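Local coordinates for protein glycerol kinase, putative (Plasmodium falciparum, PDB 2W40) that probably phosphorylates glycerol with ATP to give sn-glycerol 3-phosphate, as a two-domain FGGY kinase of the sugar kinase/Hsp70/actin superfamily, at residues I75-I79 with Y237-P241; T197-D201 with L216-K220; Q249-C253 with A264-Y268. One frame throughout, in Å; residues are numbered along the deposited sequence.

Interaction 1 of 3, residues I75-I79 with Y237-P241; sequences IIKCI and YLNIP. With EDO (1,2-ethanediol), chain B.
I79 and P241 supply the polar link: the I79 N-H bonds to P241 O at 3.0 Å, with the donor in the carbonyl plane and an N-H...O angle of 133°, well short of straight. The same P241 O also receives a CA-H...O contact from C78, its CA 3.5 Å away, so one carbonyl meets two consecutive residues of the strand. An ethanediol, probably from the crystallisation liquor and also bonded to K68 NZ, accepts a nearly straight bond from I76 N to its O1 (2.8 Å, 171°). The rest is apolar. I76 brings its CD1 to 3.3 Å from CE1 of the Y237 ring, obliquely to it. I240 divides its two branches: CG2, anti to the backbone N, meets I79 CD1 at 3.7 Å and also touches I76 CG2, while CD1 lies 3.3 Å from the backbone O of I76. The P241 ring rests its CD against K77 O. A type II turn from Y237 to I240, closed by I240 N to Y237 O, brings Y237 and I240 to the same strand. The I79 N to P241 O bond lies at the edge of the parallel pairing of strands 74-83 and 241-247; I79 also pairs with T243, while strand 3-11 pairs with 74-83 on its other side. Helix 49-70 covers the Y237 end: I64 packs on I76 and Y237, and Y237 OH bonds to M60 O.

Interaction 2 of 3, residues T197-D201 with L216-K220; sequences TLQWD and LPEIK
The CA atoms come nearest at Q199 and I219, 7.3 Å apart, so the loop 197-201 and the chain 216-220 meet through side chains and no backbone hydrogen bond joins them. W200 bridges the two chains, its indole held between two aliphatic groups. L216 CB lies over one face, 3.8 Å from the centroid of the five-membered ring and offset toward the rim. On the opposite face I219 CD1 sits over the centre of that ring at 3.7 Å; a chi2 of 170° extends the isoleucine chain to put its methyl there. At the edge, W200 NE1 donates to P217 O over 2.8 Å, the acceptor within 2° of the ring plane although the donor is tilted 31° from the carbonyl plane. L198 O lies 3.6 Å from the same I219 methyl. T182, of the neighbouring strand 181-183, and A187 also touch the W200 side chain, and D201 beyond it caps helix 202-207 through M204 N. Two CH-pi contacts thus clamp the ring while the in-plane hydrogen bond fixes its rotation and satisfies its one polar atom, tying the loop before the helix to strand 218-220.

Interaction 3 of 3, residues Q249-C253 with A264-Y268; sequences QQSAC and AKCTY
K265 contributes the most buried surface, reaching from strand 264-268 to helix 248-255 across axes 8.9 Å apart at closest, their N-to-C directions 130° apart, closer to antiparallel than parallel. Its CG stands between the backbone N and the carbonyl carbon (chi1 67°), and a bend at chi2 (94°) carries the chain along the strand toward T267. CE passes A252 CB and C253 SG, each 3.8 Å away, and approaches the carbonyl O of Q249 to 3.2 Å. At the tip, NZ bonds to T267 OG1 at 2.7 Å and weakly to Q249 OE1 at 3.1 Å; F273 O, on the adjoining strand, is a further partner of this buried ammonium. Q249 crosses the lysine at about a right angle, its bent chain bringing OE1 within 3.1 Å of T267 CB, a tight fit. T267 also presents OG1 to A252 CB at 3.4 Å and bonds through it to D414, which K265 also touches and whose carboxylate may help to balance the lysine's charge. The other end of the Q249 amide, NE2, is hydrogen-bonded to O1 of a bound glycerol, so K265, by a weak bond, and T267, by packing, lie in a second shell behind the glycerol. The helix belongs to the N-terminal FGGY domain and the strand to the C-terminal one; their close meeting beside glycerol is characteristic of the interdomain cleft of the actin-like kinase fold.

Interactions 1 and 2 both belong to the N-terminal FGGY domain, 26 Å apart between centres, and the chain makes the loop 197-201 and strand 218-220 between the two halves of interaction 1. Interaction 3 follows on: strand 241-247, entered at P241, runs directly into the helix that carries Q249. Its centre is 27 Å from that of interaction 1 and 23 Å from that of interaction 2, and none of the three touches another. Interaction 3 borders the bound glycerol through Q249 and lies near the ADP site, empty in this chain: T270, whose side chain is about 8 Å from that of Q249, and G416, about 8 Å from the T267 side chain, bind ADP in a structure of this protein. Interactions 1 and 2 lie away from it.

Interaction 1 of 3, residues I75-I79 with Y237-P241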
loop_
_atom_site.group_PDB
_atom_site.type_symbol
_atom_site.label_atom_id
_atom_site.label_comp_id
_atom_site.label_asym_id
_atom_site.label_seq_id
_atom_site.Cartn_x
_atom_site.Cartn_y
_atom_site.Cartn_z
ATOM N N ILE C 75 34.796 37.299 -4.786
ATOM C CA ILE C 75 35.995 36.453 -4.677
ATOM C C ILE C 75 35.558 35.076 -4.144
ATOM O O ILE C 75 35.110 34.968 -2.989
ATOM C CB ILE C 75 37.133 37.004 -3.757
ATOM C CG1 ILE C 75 37.640 38.363 -4.346
ATOM C CG2 ILE C 75 38.290 35.960 -3.610
ATOM C CD1 ILE C 75 38.475 39.232 -3.357
ATOM N N ILE C 76 35.724 34.049 -4.981
ATOM C CA ILE C 76 35.464 32.642 -4.516
ATOM C C ILE C 76 36.774 32.164 -3.916
ATOM O O ILE C 76 37.733 32.021 -4.613
ATOM C CB ILE C 76 35.001 31.686 -5.662
ATOM C CG1 ILE C 76 33.850 32.329 -6.401
ATOM C CG2 ILE C 76 34.666 30.357 -5.110
ATOM C CD1 ILE C 76 33.442 31.725 -7.619
ATOM N N LYS C 77 36.816 31.986 -2.614
ATOM C CA LYS C 77 38.051 31.688 -1.902
ATOM C C LYS C 77 38.484 30.233 -2.098
ATOM O O LYS C 77 39.673 29.905 -2.189
ATOM C CB LYS C 77 37.879 31.954 -0.421
ATOM C CG LYS C 77 37.763 33.476 -0.085
ATOM C CD LYS C 77 39.008 34.137 -0.443
ATOM C CE LYS C 77 39.148 35.449 0.305
ATOM N NZ LYS C 77 39.328 35.255 1.851
ATOM N N CYS C 78 37.471 29.370 -2.101
ATOM C CA CYS C 78 37.716 27.921 -2.155
ATOM C C CYS C 78 36.407 27.205 -2.412
ATOM O O CYS C 78 35.322 27.785 -2.328
ATOM C CB CYS C 78 38.294 27.453 -0.853
ATOM S SG CYS C 78 37.410 27.943 0.564
ATOM N N ILE C 79 36.539 25.881 -2.655
ATOM C CA ILE C 79 35.414 24.988 -2.938
ATOM C C ILE C 79 35.518 23.806 -1.991
ATOM O O ILE C 79 36.586 23.213 -1.884
ATOM C CB ILE C 79 35.394 24.519 -4.430
ATOM C CG1 ILE C 79 35.244 25.719 -5.340
ATOM C CG2 ILE C 79 34.377 23.416 -4.627
ATOM C CD1 ILE C 79 35.621 25.352 -6.844
ATOM N N TYR C 237 35.382 30.010 -12.721
ATOM C CA TYR C 237 36.020 29.276 -11.600
ATOM C C TYR C 237 37.462 28.822 -11.854
ATOM O O TYR C 237 38.044 28.147 -11.039
ATOM C CB TYR C 237 35.162 28.098 -11.273
ATOM C CG TYR C 237 33.831 28.480 -10.711
ATOM C CD1 TYR C 237 33.630 28.486 -9.318
ATOM C CD2 TYR C 237 32.760 28.741 -11.541
ATOM C CE1 TYR C 237 32.380 28.794 -8.778
ATOM C CE2 TYR C 237 31.526 29.009 -11.041
ATOM C CZ TYR C 237 31.313 29.060 -9.632
ATOM O OH TYR C 237 30.064 29.306 -9.039
ATOM N N LEU C 238 38.023 29.258 -12.993
ATOM C CA LEU C 238 39.367 28.930 -13.346
ATOM C C LEU C 238 40.344 29.239 -12.199
ATOM O O LEU C 238 40.417 30.368 -11.693
ATOM C CB LEU C 238 39.815 29.621 -14.609
ATOM C CG LEU C 238 41.269 29.266 -15.053
ATOM C CD1 LEU C 238 41.448 27.805 -15.520
ATOM C CD2 LEU C 238 41.679 30.365 -16.141
ATOM N N ASN C 239 41.150 28.228 -11.810
ATOM C CA ASN C 239 42.151 28.313 -10.775
ATOM C C ASN C 239 41.686 28.562 -9.328
ATOM O O ASN C 239 42.478 28.862 -8.434
ATOM C CB ASN C 239 43.275 29.287 -11.121
ATOM C CG ASN C 239 44.086 28.877 -12.294
ATOM O OD1 ASN C 239 44.251 27.667 -12.556
ATOM N ND2 ASN C 239 44.591 29.854 -13.049
ATOM N N ILE C 240 40.393 28.338 -9.103
ATOM C CA ILE C 240 39.844 28.317 -7.764
ATOM C C ILE C 240 40.150 26.933 -7.199
ATOM O O ILE C 240 39.875 25.935 -7.879
ATOM C CB ILE C 240 38.336 28.554 -7.792
ATOM C CG1 ILE C 240 37.996 29.955 -8.330
ATOM C CG2 ILE C 240 37.739 28.418 -6.445
ATOM C CD1 ILE C 240 38.680 31.113 -7.598
ATOM N N PRO C 241 40.702 26.856 -5.962
ATOM C CA PRO C 241 41.124 25.549 -5.403
ATOM C C PRO C 241 39.972 24.802 -4.691
ATOM O O PRO C 241 39.093 25.415 -4.098
ATOM C CB PRO C 241 42.153 25.950 -4.376
ATOM C CG PRO C 241 41.608 27.247 -3.836
ATOM C CD PRO C 241 40.961 27.944 -4.972
HETATM C C1 EDO B . 36.356 33.807 -8.653
HETATM O O1 EDO B . 36.819 34.568 -7.530
HETATM C C2 EDO B . 35.598 34.439 -9.843
HETATM O O2 EDO B . 34.707 35.517 -9.466
#

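Interaction 2 of 3, residues T197-D201 with L216-K220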
loop_
_atom_site.group_PDB
_atom_site.type_symbol
_atom_site.label_atom_id
_atom_site.label_comp_id
_atom_site.label_asym_id
_atom_site.label_seq_id
_atom_site.Cartn_x
_atom_site.Cartn_y
_atom_site.Cartn_z
ATOM N N THR C 197 44.282 1.356 9.225
ATOM C CA THR C 197 45.462 1.918 8.589
ATOM C C THR C 197 45.157 3.049 7.559
ATOM O O THR C 197 46.085 3.756 7.102
ATOM C CB THR C 197 46.274 0.880 7.886
ATOM O OG1 THR C 197 45.542 0.468 6.712
ATOM C CG2 THR C 197 46.586 -0.314 8.757
ATOM N N LEU C 198 43.876 3.153 7.137
ATOM C CA LEU C 198 43.462 4.160 6.226
ATOM C C LEU C 198 44.055 4.001 4.846
ATOM O O LEU C 198 44.206 4.978 4.085
ATOM C CB LEU C 198 43.690 5.564 6.741
ATOM C CG LEU C 198 43.113 5.868 8.144
ATOM C CD1 LEU C 198 43.369 7.336 8.562
ATOM C CD2 LEU C 198 41.716 5.470 8.376
ATOM N N GLN C 199 44.399 2.749 4.514
ATOM C CA GLN C 199 44.869 2.431 3.164
ATOM C C GLN C 199 44.006 1.437 2.426
ATOM O O GLN C 199 43.338 0.648 3.029
ATOM C CB GLN C 199 46.226 1.764 3.319
ATOM C CG GLN C 199 47.304 2.550 4.138
ATOM C CD GLN C 199 47.775 3.789 3.469
ATOM O OE1 GLN C 199 47.661 3.938 2.232
ATOM N NE2 GLN C 199 48.296 4.734 4.260
ATOM N N TRP C 200 43.977 1.503 1.122
ATOM C CA TRP C 200 43.327 0.461 0.306
ATOM C C TRP C 200 43.938 -0.873 0.693
ATOM O O TRP C 200 45.183 -0.974 0.833
ATOM C CB TRP C 200 43.531 0.720 -1.160
ATOM C CG TRP C 200 42.987 2.021 -1.688
ATOM C CD1 TRP C 200 43.694 2.989 -2.277
ATOM C CD2 TRP C 200 41.640 2.487 -1.611
ATOM N NE1 TRP C 200 42.893 4.048 -2.653
ATOM C CE2 TRP C 200 41.610 3.758 -2.285
ATOM C CE3 TRP C 200 40.428 1.940 -1.138
ATOM C CZ2 TRP C 200 40.434 4.511 -2.422
ATOM C CZ3 TRP C 200 39.259 2.690 -1.267
ATOM C CH2 TRP C 200 39.267 3.967 -1.959
ATOM N N ASP C 201 43.082 -1.859 0.880
ATOM C CA ASP C 201 43.507 -3.192 1.365
ATOM C C ASP C 201 43.590 -4.191 0.202
ATOM O O ASP C 201 42.584 -4.460 -0.507
ATOM C CB ASP C 201 42.534 -3.685 2.383
ATOM C CG ASP C 201 43.028 -4.966 3.051
ATOM O OD1 ASP C 201 44.073 -4.938 3.737
ATOM O OD2 ASP C 201 42.380 -5.997 2.750
ATOM N N LEU C 216 42.347 2.845 -8.224
ATOM C CA LEU C 216 41.812 3.493 -7.034
ATOM C C LEU C 216 42.496 4.835 -6.809
ATOM O O LEU C 216 43.710 4.950 -6.924
ATOM C CB LEU C 216 41.878 2.572 -5.849
ATOM C CG LEU C 216 41.094 1.258 -5.962
ATOM C CD1 LEU C 216 41.642 0.270 -4.875
ATOM C CD2 LEU C 216 39.644 1.488 -5.782
ATOM N N PRO C 217 41.706 5.837 -6.451
ATOM C CA PRO C 217 42.271 7.164 -6.201
ATOM C C PRO C 217 43.006 7.262 -4.892
ATOM O O PRO C 217 42.695 6.545 -3.958
ATOM C CB PRO C 217 40.994 8.057 -6.214
ATOM C CG PRO C 217 39.909 7.151 -5.603
ATOM C CD PRO C 217 40.249 5.784 -6.271
ATOM N N GLU C 218 43.909 8.232 -4.816
ATOM C CA GLU C 218 44.669 8.469 -3.601
ATOM C C GLU C 218 43.738 8.931 -2.469
ATOM O O GLU C 218 42.961 9.855 -2.721
ATOM C CB GLU C 218 45.729 9.557 -3.805
ATOM C CG GLU C 218 46.580 9.803 -2.558
ATOM C CD GLU C 218 47.566 10.965 -2.757
ATOM O OE1 GLU C 218 47.857 11.319 -3.942
ATOM O OE2 GLU C 218 48.064 11.481 -1.725
ATOM N N ILE C 219 43.916 8.379 -1.291
ATOM C CA ILE C 219 43.089 8.719 -0.094
ATOM C C ILE C 219 43.732 9.942 0.636
ATOM O O ILE C 219 44.911 9.898 1.022
ATOM C CB ILE C 219 42.947 7.536 0.897
ATOM C CG1 ILE C 219 42.311 6.316 0.177
ATOM C CG2 ILE C 219 42.110 7.907 2.164
ATOM C CD1 ILE C 219 42.356 5.076 0.996
ATOM N N LYS C 220 42.963 11.019 0.685
ATOM C CA LYS C 220 43.412 12.284 1.248
ATOM C C LYS C 220 42.734 12.551 2.577
ATOM O O LYS C 220 41.710 12.006 2.886
ATOM C CB LYS C 220 43.046 13.442 0.320
ATOM C CG LYS C 220 43.671 13.336 -1.107
ATOM C CD LYS C 220 44.893 14.011 -1.259
ATOM C CE LYS C 220 44.698 15.403 -1.801
ATOM N NZ LYS C 220 46.044 16.079 -1.676
#

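Interaction 3 of 3, residues Q249-C253 with A264-Y268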
loop_
_atom_site.group_PDB
_atom_site.type_symbol
_atom_site.label_atom_id
_atom_site.label_comp_id
_atom_site.label_asym_id
_atom_site.label_seq_id
_atom_site.Cartn_x
_atom_site.Cartn_y
_atom_site.Cartn_z
ATOM N N GLN C 249 27.236 12.468 5.215
ATOM C CA GLN C 249 26.719 12.292 6.613
ATOM C C GLN C 249 27.833 12.734 7.624
ATOM O O GLN C 249 27.539 13.239 8.722
ATOM C CB GLN C 249 26.225 10.916 6.840
ATOM C CG GLN C 249 25.016 10.549 5.954
ATOM C CD GLN C 249 23.949 11.658 5.923
ATOM O OE1 GLN C 249 23.590 12.144 7.037
ATOM N NE2 GLN C 249 23.537 12.146 4.730
ATOM N N GLN C 250 29.112 12.449 7.315
ATOM C CA GLN C 250 30.237 12.973 8.088
ATOM C C GLN C 250 30.313 14.497 7.990
ATOM O O GLN C 250 30.588 15.201 9.003
ATOM C CB GLN C 250 31.532 12.286 7.606
ATOM C CG GLN C 250 31.669 10.885 8.099
ATOM C CD GLN C 250 31.255 9.804 7.128
ATOM O OE1 GLN C 250 30.398 10.062 6.257
ATOM N NE2 GLN C 250 31.776 8.517 7.342
ATOM N N SER C 251 29.987 15.043 6.837
ATOM C CA SER C 251 29.905 16.532 6.657
ATOM C C SER C 251 28.934 17.126 7.674
ATOM O O SER C 251 29.219 18.146 8.303
ATOM C CB SER C 251 29.590 16.949 5.229
ATOM O OG SER C 251 29.952 18.274 4.992
ATOM N N ALA C 252 27.794 16.492 7.857
ATOM C CA ALA C 252 26.796 16.931 8.791
ATOM C C ALA C 252 27.278 16.877 10.247
ATOM O O ALA C 252 26.851 17.710 11.113
ATOM C CB ALA C 252 25.545 16.056 8.602
ATOM N N CYS C 253 28.141 15.931 10.604
ATOM C CA CYS C 253 28.873 15.891 11.900
ATOM C C CYS C 253 29.723 17.130 12.121
ATOM O O CYS C 253 29.690 17.717 13.197
ATOM C CB CYS C 253 29.776 14.687 12.032
ATOM S SG CYS C 253 28.899 13.099 11.995
ATOM N N ALA C 264 26.454 12.878 19.370
ATOM C CA ALA C 264 25.671 12.197 18.295
ATOM C C ALA C 264 24.761 13.120 17.528
ATOM O O ALA C 264 24.159 14.019 18.105
ATOM C CB ALA C 264 24.868 11.100 18.809
ATOM N N LYS C 265 24.636 12.876 16.217
ATOM C CA LYS C 265 23.677 13.615 15.381
ATOM C C LYS C 265 22.875 12.613 14.557
ATOM O O LYS C 265 23.303 11.496 14.297
ATOM C CB LYS C 265 24.345 14.610 14.517
ATOM C CG LYS C 265 25.256 13.982 13.394
ATOM C CD LYS C 265 24.450 13.824 12.058
ATOM C CE LYS C 265 25.236 13.103 10.975
ATOM N NZ LYS C 265 24.314 12.577 9.976
ATOM N N CYS C 266 21.761 13.081 14.071
ATOM C CA CYS C 266 20.912 12.345 13.151
ATOM C C CYS C 266 20.426 13.280 12.058
ATOM O O CYS C 266 19.858 14.328 12.350
ATOM C CB CYS C 266 19.778 11.713 13.900
ATOM S SG CYS C 266 18.780 10.662 12.850
ATOM N N THR C 267 20.719 12.940 10.791
ATOM C CA THR C 267 20.285 13.661 9.648
ATOM C C THR C 267 19.130 12.944 8.980
ATOM O O THR C 267 19.228 11.741 8.714
ATOM C CB THR C 267 21.468 13.848 8.615
ATOM O OG1 THR C 267 22.608 14.549 9.228
ATOM C CG2 THR C 267 21.009 14.610 7.397
ATOM N N TYR C 268 18.075 13.714 8.679
ATOM C CA TYR C 268 16.911 13.264 8.003
ATOM C C TYR C 268 16.963 13.844 6.584
ATOM O O TYR C 268 16.872 15.066 6.356
ATOM C CB TYR C 268 15.610 13.753 8.694
ATOM C CG TYR C 268 15.415 13.192 10.094
ATOM C CD1 TYR C 268 14.513 12.207 10.349
ATOM C CD2 TYR C 268 16.023 13.748 11.188
ATOM C CE1 TYR C 268 14.299 11.722 11.592
ATOM C CE2 TYR C 268 15.811 13.197 12.504
ATOM C CZ TYR C 268 14.939 12.242 12.693
ATOM O OH TYR C 268 14.727 11.805 14.017
#